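Side-chain contacts in metallo-beta-lactamase domain-containing protein (Enterococcus faecalis, PDB 2AZ4), which binds two zinc ions in a metallo-beta-lactamase fold and may bind RNA and act as an exonuclease, although its function is not established: residues L90-H94 with L95-R99; G146-K149 with N150-I153; L322-K325 with T326-W330. One frame throughout, in Å; residues are numbered along the deposited sequence.

Contact 1: L90-H94 with L95-R99; sequences LSHAH and LDHSR. With ZN (zinc ion), chain C; ZN (zinc ion), chain D.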
ATOM      1  N   LEU A  90      -2.527   1.955  11.129  1.00 16.71           N
ATOM      2  CA  LEU A  90      -2.480   1.524   9.748  1.00 16.83           C
ATOM      3  C   LEU A  90      -1.234   2.109   9.071  1.00 16.51           C
ATOM      4  O   LEU A  90      -1.120   3.326   8.916  1.00 16.26           O
ATOM      5  CB  LEU A  90      -3.780   1.979   9.067  1.00 16.47           C
ATOM      6  CG  LEU A  90      -4.117   1.768   7.617  1.00 18.88           C
ATOM      7  CD1 LEU A  90      -3.923   0.310   7.156  1.00 21.67           C
ATOM      8  CD2 LEU A  90      -5.551   2.287   7.344  1.00 17.42           C
ATOM      9  N   SER A  91      -0.309   1.233   8.689  1.00 16.23           N
ATOM     10  CA  SER A  91       0.967   1.648   8.140  1.00 16.35           C
ATOM     11  C   SER A  91       0.771   2.449   6.851  1.00 15.74           C
ATOM     12  O   SER A  91       1.414   3.467   6.667  1.00 15.52           O
ATOM     13  CB  SER A  91       1.916   0.442   7.915  1.00 16.49           C
ATOM     14  OG  SER A  91       1.600  -0.348   6.767  1.00 17.33           O
ATOM     15  N   HIS A  92      -0.099   1.961   5.971  1.00 14.54           N
ATOM     16  CA  HIS A  92      -0.391   2.610   4.697  1.00 14.26           C
ATOM     17  C   HIS A  92      -1.683   2.063   4.060  1.00 14.57           C
ATOM     18  O   HIS A  92      -2.284   1.102   4.556  1.00 15.16           O
ATOM     19  CB  HIS A  92       0.808   2.535   3.727  1.00 14.55           C
ATOM     20  CG  HIS A  92       1.169   1.142   3.291  1.00 15.33           C
ATOM     21  ND1 HIS A  92       1.529   0.148   4.177  1.00 15.96           N
ATOM     22  CD2 HIS A  92       1.244   0.583   2.059  1.00 18.00           C
ATOM     23  CE1 HIS A  92       1.832  -0.953   3.510  1.00 15.30           C
ATOM     24  NE2 HIS A  92       1.648  -0.722   2.225  1.00 16.05           N
ATOM     25  N   ALA A  93      -2.090   2.667   2.944  1.00 14.38           N
ATOM     26  CA  ALA A  93      -3.387   2.417   2.318  1.00 13.93           C
ATOM     27  C   ALA A  93      -3.571   1.089   1.552  1.00 14.66           C
ATOM     28  O   ALA A  93      -4.721   0.641   1.331  1.00 14.74           O
ATOM     29  CB  ALA A  93      -3.758   3.591   1.422  1.00 14.06           C
ATOM     30  N   HIS A  94      -2.469   0.471   1.146  1.00 14.24           N
ATOM     31  CA  HIS A  94      -2.545  -0.734   0.321  1.00 15.46           C
ATOM     32  C   HIS A  94      -3.528  -1.758   0.867  1.00 15.61           C
ATOM     33  O   HIS A  94      -3.671  -1.913   2.075  1.00 15.77           O
ATOM     34  CB  HIS A  94      -1.145  -1.331   0.067  1.00 15.07           C
ATOM     35  CG  HIS A  94      -0.353  -0.558  -0.942  1.00 14.09           C
ATOM     36  ND1 HIS A  94       1.016  -0.654  -1.055  1.00 13.79           N
ATOM     37  CD2 HIS A  94      -0.745   0.311  -1.907  1.00 14.41           C
ATOM     38  CE1 HIS A  94       1.442   0.138  -2.023  1.00 13.99           C
ATOM     39  NE2 HIS A  94       0.394   0.736  -2.559  1.00 14.30           N
ATOM     40  N   LEU A  95      -4.214  -2.434  -0.045  1.00 16.75           N
ATOM     41  CA  LEU A  95      -5.315  -3.346   0.288  1.00 18.00           C
ATOM     42  C   LEU A  95      -4.961  -4.421   1.345  1.00 17.22           C
ATOM     43  O   LEU A  95      -5.779  -4.732   2.245  1.00 15.18           O
ATOM     44  CB  LEU A  95      -5.787  -4.032  -1.009  1.00 18.01           C
ATOM     45  CG  LEU A  95      -7.100  -4.818  -1.023  1.00 20.23           C
ATOM     46  CD1 LEU A  95      -8.309  -3.911  -0.705  1.00 20.38           C
ATOM     47  CD2 LEU A  95      -7.280  -5.551  -2.365  1.00 21.13           C
ATOM     48  N   ASP A  96      -3.745  -4.966   1.214  1.00 16.21           N
ATOM     49  CA  ASP A  96      -3.245  -6.058   2.062  1.00 16.71           C
ATOM     50  C   ASP A  96      -2.924  -5.590   3.483  1.00 16.30           C
ATOM     51  O   ASP A  96      -2.594  -6.408   4.346  1.00 16.93           O
ATOM     52  CB  ASP A  96      -2.059  -6.800   1.401  1.00 16.75           C
ATOM     53  CG  ASP A  96      -0.880  -5.876   1.064  1.00 18.62           C
ATOM     54  OD1 ASP A  96      -1.107  -4.797   0.448  1.00 19.19           O
ATOM     55  OD2 ASP A  96       0.288  -6.230   1.394  1.00 16.87           O
ATOM     56  N   HIS A  97      -3.048  -4.276   3.706  1.00 15.33           N
ATOM     57  CA  HIS A  97      -2.939  -3.649   5.023  1.00 15.23           C
ATOM     58  C   HIS A  97      -4.231  -3.005   5.519  1.00 14.94           C
ATOM     59  O   HIS A  97      -4.371  -2.769   6.713  1.00 15.84           O
ATOM     60  CB  HIS A  97      -1.789  -2.626   5.022  1.00 14.45           C
ATOM     61  CG  HIS A  97      -0.487  -3.221   4.567  1.00 16.17           C
ATOM     62  ND1 HIS A  97       0.491  -3.633   5.450  1.00 14.45           N
ATOM     63  CD2 HIS A  97      -0.054  -3.584   3.335  1.00 16.87           C
ATOM     64  CE1 HIS A  97       1.482  -4.193   4.779  1.00 16.27           C
ATOM     65  NE2 HIS A  97       1.188  -4.158   3.492  1.00 17.16           N
ATOM     66  N   SER A  98      -5.164  -2.697   4.621  1.00 14.86           N
ATOM     67  CA  SER A  98      -6.343  -1.857   4.993  1.00 15.28           C
ATOM     68  C   SER A  98      -7.728  -2.504   4.784  1.00 15.67           C
ATOM     69  O   SER A  98      -8.760  -1.996   5.276  1.00 14.59           O
ATOM     70  CB  SER A  98      -6.290  -0.531   4.208  1.00 14.81           C
ATOM     71  OG  SER A  98      -6.385  -0.769   2.789  1.00 14.11           O
ATOM     72  N   ARG A  99      -7.743  -3.629   4.063  1.00 15.43           N
ATOM     73  CA  ARG A  99      -8.973  -4.133   3.448  1.00 14.76           C
ATOM     74  C   ARG A  99     -10.170  -4.231   4.397  1.00 15.26           C
ATOM     75  O   ARG A  99     -11.302  -4.013   3.978  1.00 15.90           O
ATOM     76  CB  ARG A  99      -8.736  -5.481   2.783  1.00 13.45           C
ATOM     77  CG  ARG A  99      -9.850  -5.914   1.880  1.00 16.37           C
ATOM     78  CD  ARG A  99      -9.547  -7.198   1.135  1.00 20.09           C
ATOM     79  NE  ARG A  99     -10.791  -7.508   0.471  1.00 28.73           N
ATOM     80  CZ  ARG A  99     -11.531  -8.585   0.660  1.00 27.08           C
ATOM     81  NH1 ARG A  99     -11.132  -9.601   1.428  1.00 26.86           N
ATOM     82  NH2 ARG A  99     -12.661  -8.650  -0.002  1.00 29.46           N
TER
HETATM   83 ZN    ZN C 601       2.454  -1.792   0.365  1.00 23.71          ZN
HETATM   84 ZN    ZN D 602       2.206  -5.001   1.777  1.00 27.73          ZN
HETATM   85  O   HOH W   1       1.059  -3.634   0.269  1.00 18.61           O
HETATM   86  O   HOH W   2       3.028  -3.151  -1.258  1.00 18.85           O
HETATM   87  O   HOH W   3       3.091  -5.695  -0.276  1.00 22.69           O
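His92 and His97, each bound to a different zinc ion, meet obliquely: CE1 of His92 stands above the centre of the His97 ring, 3.2 Å from its CD2, and the ring planes are inclined at 46°. One zinc takes His92 NE2 and His94 ND1, each at 2.3 Å; the other takes His97 NE2 and Asp96 OD2. Water 1 bridges the metals and donates a hydrogen bond to Asp96 OD1, 2.5 Å away, which gives the carboxylate a metal-bound and a water-bound oxygen. Asp189 binds both zincs, while His167 and His404 complete one site each.

The second shell fixes the rings. Ser91 OG accepts from His92 ND1 at 2.6 Å, only 6° out of the imidazole plane, and so sets the ring's rotation; Asp35 is the main polar partner of His97. Behind them, His94 as N-cap offers its O to His97 N at 2.9 Å and, weakly, to Ser98 N. Ser98 OG, placed between its own backbone N and carbonyl carbon (chi1 63°), donates to Ala93 O at 2.6 Å and ties the loop to the short helix. This is the HxHxDH motif of the metallo-beta-lactamase fold, building a dinuclear zinc site.

Contact 2: G146-K149 with N150-I153; sequences GLNK and NDVI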
ATOM      1  N   GLY A 146      -6.244  11.178  11.221  1.00 15.85           N
ATOM      2  CA  GLY A 146      -5.087  11.518  10.402  1.00 14.88           C
ATOM      3  C   GLY A 146      -4.072  12.239  11.277  1.00 16.00           C
ATOM      4  O   GLY A 146      -4.411  13.231  11.956  1.00 14.45           O
ATOM      5  N   LEU A 147      -2.845  11.711  11.287  1.00 14.33           N
ATOM      6  CA  LEU A 147      -1.742  12.231  12.098  1.00 14.92           C
ATOM      7  C   LEU A 147      -0.638  12.829  11.219  1.00 14.62           C
ATOM      8  O   LEU A 147      -0.617  12.623  10.009  1.00 14.22           O
ATOM      9  CB  LEU A 147      -1.131  11.096  12.949  1.00 14.61           C
ATOM     10  CG  LEU A 147      -2.068  10.390  13.927  1.00 15.18           C
ATOM     11  CD1 LEU A 147      -1.301   9.227  14.593  1.00 14.83           C
ATOM     12  CD2 LEU A 147      -2.641  11.400  14.983  1.00 12.69           C
ATOM     13  N   ASN A 148       0.246  13.587  11.854  1.00 15.62           N
ATOM     14  CA  ASN A 148       1.385  14.205  11.227  1.00 16.68           C
ATOM     15  C   ASN A 148       2.609  13.316  11.396  1.00 16.73           C
ATOM     16  O   ASN A 148       2.655  12.446  12.257  1.00 17.18           O
ATOM     17  CB  ASN A 148       1.645  15.596  11.860  1.00 16.89           C
ATOM     18  CG  ASN A 148       0.451  16.525  11.737  1.00 18.26           C
ATOM     19  OD1 ASN A 148      -0.032  17.089  12.729  1.00 22.17           O
ATOM     20  ND2 ASN A 148      -0.029  16.693  10.522  1.00 16.43           N
ATOM     21  N   LYS A 149       3.610  13.523  10.570  1.00 17.47           N
ATOM     22  CA  LYS A 149       4.814  12.733  10.699  1.00 18.58           C
ATOM     23  C   LYS A 149       5.415  12.815  12.112  1.00 19.24           C
ATOM     24  O   LYS A 149       5.466  13.888  12.736  1.00 18.95           O
ATOM     25  CB  LYS A 149       5.814  13.157   9.633  1.00 18.63           C
ATOM     26  CG  LYS A 149       5.297  12.900   8.217  1.00 20.24           C
ATOM     27  CD  LYS A 149       6.126  13.696   7.219  1.00 24.42           C
ATOM     28  CE  LYS A 149       6.070  13.072   5.848  1.00 26.88           C
ATOM     29  NZ  LYS A 149       6.790  13.952   4.911  1.00 29.92           N
ATOM     30  N   ASN A 150       5.841  11.658  12.599  1.00 19.40           N
ATOM     31  CA  ASN A 150       6.494  11.500  13.906  1.00 20.28           C
ATOM     32  C   ASN A 150       5.608  11.819  15.117  1.00 20.56           C
ATOM     33  O   ASN A 150       6.127  12.028  16.215  1.00 20.78           O
ATOM     34  CB  ASN A 150       7.818  12.274  13.971  1.00 20.58           C
ATOM     35  CG  ASN A 150       8.715  12.015  12.762  1.00 21.76           C
ATOM     36  OD1 ASN A 150       9.125  10.892  12.501  1.00 24.90           O
ATOM     37  ND2 ASN A 150       9.024  13.062  12.030  1.00 23.84           N
ATOM     38  N   ASP A 151       4.285  11.844  14.936  1.00 20.74           N
ATOM     39  CA  ASP A 151       3.376  12.029  16.088  1.00 20.94           C
ATOM     40  C   ASP A 151       3.469  10.817  16.996  1.00 20.87           C
ATOM     41  O   ASP A 151       3.700   9.697  16.514  1.00 20.26           O
ATOM     42  CB  ASP A 151       1.911  12.198  15.653  1.00 21.20           C
ATOM     43  CG  ASP A 151       1.599  13.588  15.089  1.00 23.93           C
ATOM     44  OD1 ASP A 151       2.406  14.536  15.254  1.00 24.92           O
ATOM     45  OD2 ASP A 151       0.514  13.737  14.482  1.00 24.52           O
ATOM     46  N   VAL A 152       3.279  11.048  18.299  1.00 20.48           N
ATOM     47  CA  VAL A 152       3.293  10.008  19.294  1.00 20.93           C
ATOM     48  C   VAL A 152       1.873   9.907  19.882  1.00 20.59           C
ATOM     49  O   VAL A 152       1.273  10.909  20.321  1.00 19.62           O
ATOM     50  CB  VAL A 152       4.356  10.286  20.414  1.00 21.37           C
ATOM     51  CG1 VAL A 152       4.321   9.213  21.517  1.00 21.44           C
ATOM     52  CG2 VAL A 152       5.762  10.381  19.815  1.00 21.66           C
ATOM     53  N   ILE A 153       1.336   8.705  19.844  1.00 20.70           N
ATOM     54  CA  ILE A 153       0.042   8.406  20.456  1.00 21.12           C
ATOM     55  C   ILE A 153       0.286   7.550  21.679  1.00 21.96           C
ATOM     56  O   ILE A 153       1.089   6.610  21.630  1.00 22.33           O
ATOM     57  CB  ILE A 153      -0.906   7.657  19.467  1.00 20.97           C
ATOM     58  CG1 ILE A 153      -1.163   8.486  18.184  1.00 20.55           C
ATOM     59  CG2 ILE A 153      -2.227   7.247  20.133  1.00 20.32           C
ATOM     60  CD1 ILE A 153      -1.715   9.929  18.407  1.00 18.19           C
TER
HETATM   61  O   HOH W   4       4.849  15.317  15.101  1.00 21.92           O
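The carboxylate of Asp151 faces the backbone of Asn148, whose N-H comes from above the carboxylate plane, 55° out of it, to reach Asp151 OD2 at 2.6 Å. The N-H...O angle of 157° makes this a nearly straight bond despite the oblique approach. The amide of Asn148 stands steeply to the same carboxylate, their planes 78° apart, and its CB lies 3.4 Å from Asp151 OD2. At the other oxygen, water 4 donates to Asp151 OD1 and also to Lys149 O, linking the carboxylate to the outer peptide of the bend. The flat amide of Asn150 lies close to the Lys149 peptide, with ND2 3.6 Å from Lys149 C.

These groups surround a type II beta turn from Asn148 to Asp151, closed by Asp151 N donating to Asn148 O at 3.2 Å. Asn150 occupies its third position with positive phi, as that turn type requires. The turn carries the chain from strand 145-147, at the edge of one sheet of the metallo-beta-lactamase sandwich, to strand 152-155, at the edge of the other.

Beyond the turn, the two strands share an apolar contact. Leu147 CD1 meets Ile153 CG1 at 3.7 Å, the branches crossing at a slant, and Tyr111 of strand 110-113 touches both residues. With CG anti to the carbonyl carbon, Leu147 turns its methyls to Ile153; its CB, placed by the backbone, lies 3.5 Å from Asp151 OD2. Lys149 instead extends from the turn along an exposed path, touching Pro164 and forming a weak, long ion pair with Glu199.

Contact 3: L322-K325 with T326-W330; sequences LKDK and TDYLW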
ATOM      1  N   LEU A 322      -8.275  11.357 -27.776  1.00 21.97           N
ATOM      2  CA  LEU A 322      -8.189  10.230 -28.686  1.00 21.91           C
ATOM      3  C   LEU A 322      -7.520  10.602 -30.008  1.00 22.20           C
ATOM      4  O   LEU A 322      -6.873   9.764 -30.619  1.00 21.82           O
ATOM      5  CB  LEU A 322      -9.571   9.619 -28.931  1.00 22.27           C
ATOM      6  CG  LEU A 322     -10.234   8.860 -27.790  1.00 22.84           C
ATOM      7  CD1 LEU A 322     -11.576   8.355 -28.283  1.00 20.95           C
ATOM      8  CD2 LEU A 322      -9.334   7.684 -27.308  1.00 23.69           C
ATOM      9  N   LYS A 323      -7.644  11.863 -30.414  1.00 22.78           N
ATOM     10  CA  LYS A 323      -7.072  12.340 -31.689  1.00 23.97           C
ATOM     11  C   LYS A 323      -5.605  12.759 -31.578  1.00 23.96           C
ATOM     12  O   LYS A 323      -4.941  12.951 -32.592  1.00 23.86           O
ATOM     13  CB  LYS A 323      -7.894  13.518 -32.236  1.00 23.79           C
ATOM     14  CG  LYS A 323      -9.347  13.165 -32.590  1.00 25.50           C
ATOM     15  CD  LYS A 323     -10.102  14.416 -33.027  1.00 26.28           C
ATOM     16  CE  LYS A 323     -11.622  14.252 -32.934  1.00 29.14           C
ATOM     17  NZ  LYS A 323     -12.310  15.602 -32.877  1.00 29.66           N
ATOM     18  N   ASP A 324      -5.094  12.896 -30.352  1.00 23.99           N
ATOM     19  CA  ASP A 324      -3.778  13.496 -30.167  1.00 23.82           C
ATOM     20  C   ASP A 324      -2.595  12.598 -30.571  1.00 24.18           C
ATOM     21  O   ASP A 324      -2.608  11.394 -30.340  1.00 24.03           O
ATOM     22  CB  ASP A 324      -3.586  14.006 -28.738  1.00 23.86           C
ATOM     23  CG  ASP A 324      -2.177  14.532 -28.511  1.00 24.62           C
ATOM     24  OD1 ASP A 324      -1.834  15.581 -29.098  1.00 25.82           O
ATOM     25  OD2 ASP A 324      -1.398  13.868 -27.794  1.00 24.49           O
ATOM     26  N   LYS A 325      -1.573  13.215 -31.157  1.00 24.42           N
ATOM     27  CA  LYS A 325      -0.336  12.537 -31.515  1.00 25.26           C
ATOM     28  C   LYS A 325       0.899  13.313 -31.087  1.00 25.39           C
ATOM     29  O   LYS A 325       2.022  12.819 -31.209  1.00 26.32           O
ATOM     30  CB  LYS A 325      -0.282  12.294 -33.028  1.00 25.15           C
ATOM     31  CG  LYS A 325      -1.307  11.288 -33.522  1.00 26.58           C
ATOM     32  CD  LYS A 325      -1.022  10.843 -34.958  1.00 30.14           C
ATOM     33  CE  LYS A 325       0.099   9.817 -35.028  1.00 31.97           C
ATOM     34  NZ  LYS A 325       0.179   9.183 -36.381  1.00 33.55           N
ATOM     35  N   THR A 326       0.717  14.520 -30.572  1.00 25.69           N
ATOM     36  CA  THR A 326       1.878  15.375 -30.313  1.00 26.10           C
ATOM     37  C   THR A 326       1.891  16.106 -28.977  1.00 25.57           C
ATOM     38  O   THR A 326       2.969  16.374 -28.443  1.00 25.69           O
ATOM     39  CB  THR A 326       2.048  16.449 -31.417  1.00 25.68           C
ATOM     40  OG1 THR A 326       0.871  17.267 -31.468  1.00 27.03           O
ATOM     41  CG2 THR A 326       2.286  15.791 -32.776  1.00 26.42           C
ATOM     42  N   ASP A 327       0.711  16.430 -28.453  1.00 24.97           N
ATOM     43  CA  ASP A 327       0.587  17.420 -27.376  1.00 25.40           C
ATOM     44  C   ASP A 327       0.457  16.832 -25.991  1.00 24.50           C
ATOM     45  O   ASP A 327       0.903  17.448 -25.019  1.00 25.03           O
ATOM     46  CB  ASP A 327      -0.606  18.350 -27.601  1.00 25.75           C
ATOM     47  CG  ASP A 327      -0.393  19.330 -28.755  1.00 28.95           C
ATOM     48  OD1 ASP A 327       0.540  19.175 -29.565  1.00 31.52           O
ATOM     49  OD2 ASP A 327      -1.196  20.260 -28.863  1.00 32.92           O
ATOM     50  N   TYR A 328      -0.174  15.663 -25.881  1.00 22.95           N
ATOM     51  CA  TYR A 328      -0.445  15.125 -24.557  1.00 22.00           C
ATOM     52  C   TYR A 328       0.202  13.785 -24.254  1.00 21.02           C
ATOM     53  O   TYR A 328       0.347  12.932 -25.137  1.00 20.40           O
ATOM     54  CB  TYR A 328      -1.955  14.999 -24.324  1.00 22.07           C
ATOM     55  CG  TYR A 328      -2.679  16.291 -24.559  1.00 23.10           C
ATOM     56  CD1 TYR A 328      -2.528  17.363 -23.675  1.00 23.44           C
ATOM     57  CD2 TYR A 328      -3.517  16.444 -25.663  1.00 24.05           C
ATOM     58  CE1 TYR A 328      -3.182  18.573 -23.893  1.00 25.25           C
ATOM     59  CE2 TYR A 328      -4.186  17.644 -25.897  1.00 24.62           C
ATOM     60  CZ  TYR A 328      -4.018  18.691 -25.008  1.00 23.80           C
ATOM     61  OH  TYR A 328      -4.676  19.858 -25.216  1.00 23.82           O
ATOM     62  N   LEU A 329       0.542  13.609 -22.974  1.00 20.01           N
ATOM     63  CA  LEU A 329       0.724  12.302 -22.406  1.00 18.77           C
ATOM     64  C   LEU A 329      -0.496  12.157 -21.507  1.00 18.50           C
ATOM     65  O   LEU A 329      -0.662  12.935 -20.577  1.00 18.60           O
ATOM     66  CB  LEU A 329       2.020  12.237 -21.586  1.00 19.14           C
ATOM     67  CG  LEU A 329       2.142  10.992 -20.691  1.00 18.29           C
ATOM     68  CD1 LEU A 329       2.484   9.719 -21.497  1.00 16.95           C
ATOM     69  CD2 LEU A 329       3.119  11.183 -19.539  1.00 20.05           C
ATOM     70  N   TRP A 330      -1.367  11.194 -21.790  1.00 17.65           N
ATOM     71  CA  TRP A 330      -2.583  11.054 -20.980  1.00 16.61           C
ATOM     72  C   TRP A 330      -2.812   9.695 -20.335  1.00 15.95           C
ATOM     73  O   TRP A 330      -2.339   8.676 -20.810  1.00 16.25           O
ATOM     74  CB  TRP A 330      -3.829  11.521 -21.727  1.00 16.50           C
ATOM     75  CG  TRP A 330      -4.191  10.794 -23.038  1.00 16.63           C
ATOM     76  CD1 TRP A 330      -3.660  11.032 -24.277  1.00 17.89           C
ATOM     77  CD2 TRP A 330      -5.218   9.800 -23.225  1.00 15.55           C
ATOM     78  NE1 TRP A 330      -4.275  10.225 -25.226  1.00 17.34           N
ATOM     79  CE2 TRP A 330      -5.226   9.454 -24.603  1.00 16.79           C
ATOM     80  CE3 TRP A 330      -6.111   9.147 -22.357  1.00 14.50           C
ATOM     81  CZ2 TRP A 330      -6.110   8.490 -25.137  1.00 15.65           C
ATOM     82  CZ3 TRP A 330      -6.993   8.161 -22.891  1.00 16.14           C
ATOM     83  CH2 TRP A 330      -6.989   7.864 -24.269  1.00 17.18           C
TER
HETATM   84  O   HOH W   5      -1.694  15.741 -32.760  1.00 30.38           O
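Asp324 receives three backbone N-H groups from the residues that follow it, and these bonds form the tight part of the contact. OD1 accepts from Asp327 N at 2.8 Å through its syn lone pair, with an N-H...O angle of 162°. The same oxygen takes Thr326 N at 3.1 Å, but from 51° out of the carboxylate plane; this bond makes an Asx turn, which the one from Asp327 N extends. OD2 is gripped by Tyr328 N at 2.9 Å, again from above the plane. With CG turned anti to the backbone N (chi1 175°), the carboxylate reaches inward across the bend, and Tyr328 CD2 packs against Asp324 CG at 3.7 Å.

Apart from the carboxylate, Leu322 CD2 reaches Trp330 CH2 at 3.8 Å, a slanting apolar contact that brings the end of helix 318-323 against strand 328-331 of the parallel sheet. The outer side is looser and more exposed. There Thr326 OG1 donates to Asp327 OD1 at 2.7 Å, and water 5 donates to that hydroxyl at 3.3 Å while accepting from Lys325 N. Lys325 extends away from the following segment and bends at chi3.

The carboxylate thus ties the helix-to-strand connection together by accepting three successive amides. Three N-H dipoles, with a weak long ion pair to Arg277, would favour an ionised Asp324 and probably offset the nearby Asp327 carboxylate.

In the fold
Contact 1 supplies four of the zinc ligands, and its centre lies about 5 Å from the centre of the chain. Contact 2 follows it in sequence within the same metallo-beta-lactamase fold; their centres are about 17 Å apart and their nearest atoms about 8 Å. They are related through neighbouring strands: 85-89 leads into contact 1, and 110-113 lies between it and 145-147 in the sheet. The Lys149 side chain remains about 12 Å from those of His92 and His167. Contact 3 belongs to the separate six-stranded parallel sheet, its centre about 35 Å from that of contact 1 and 42 Å from that of contact 2, and thus shapes a part of the fold remote from the metals.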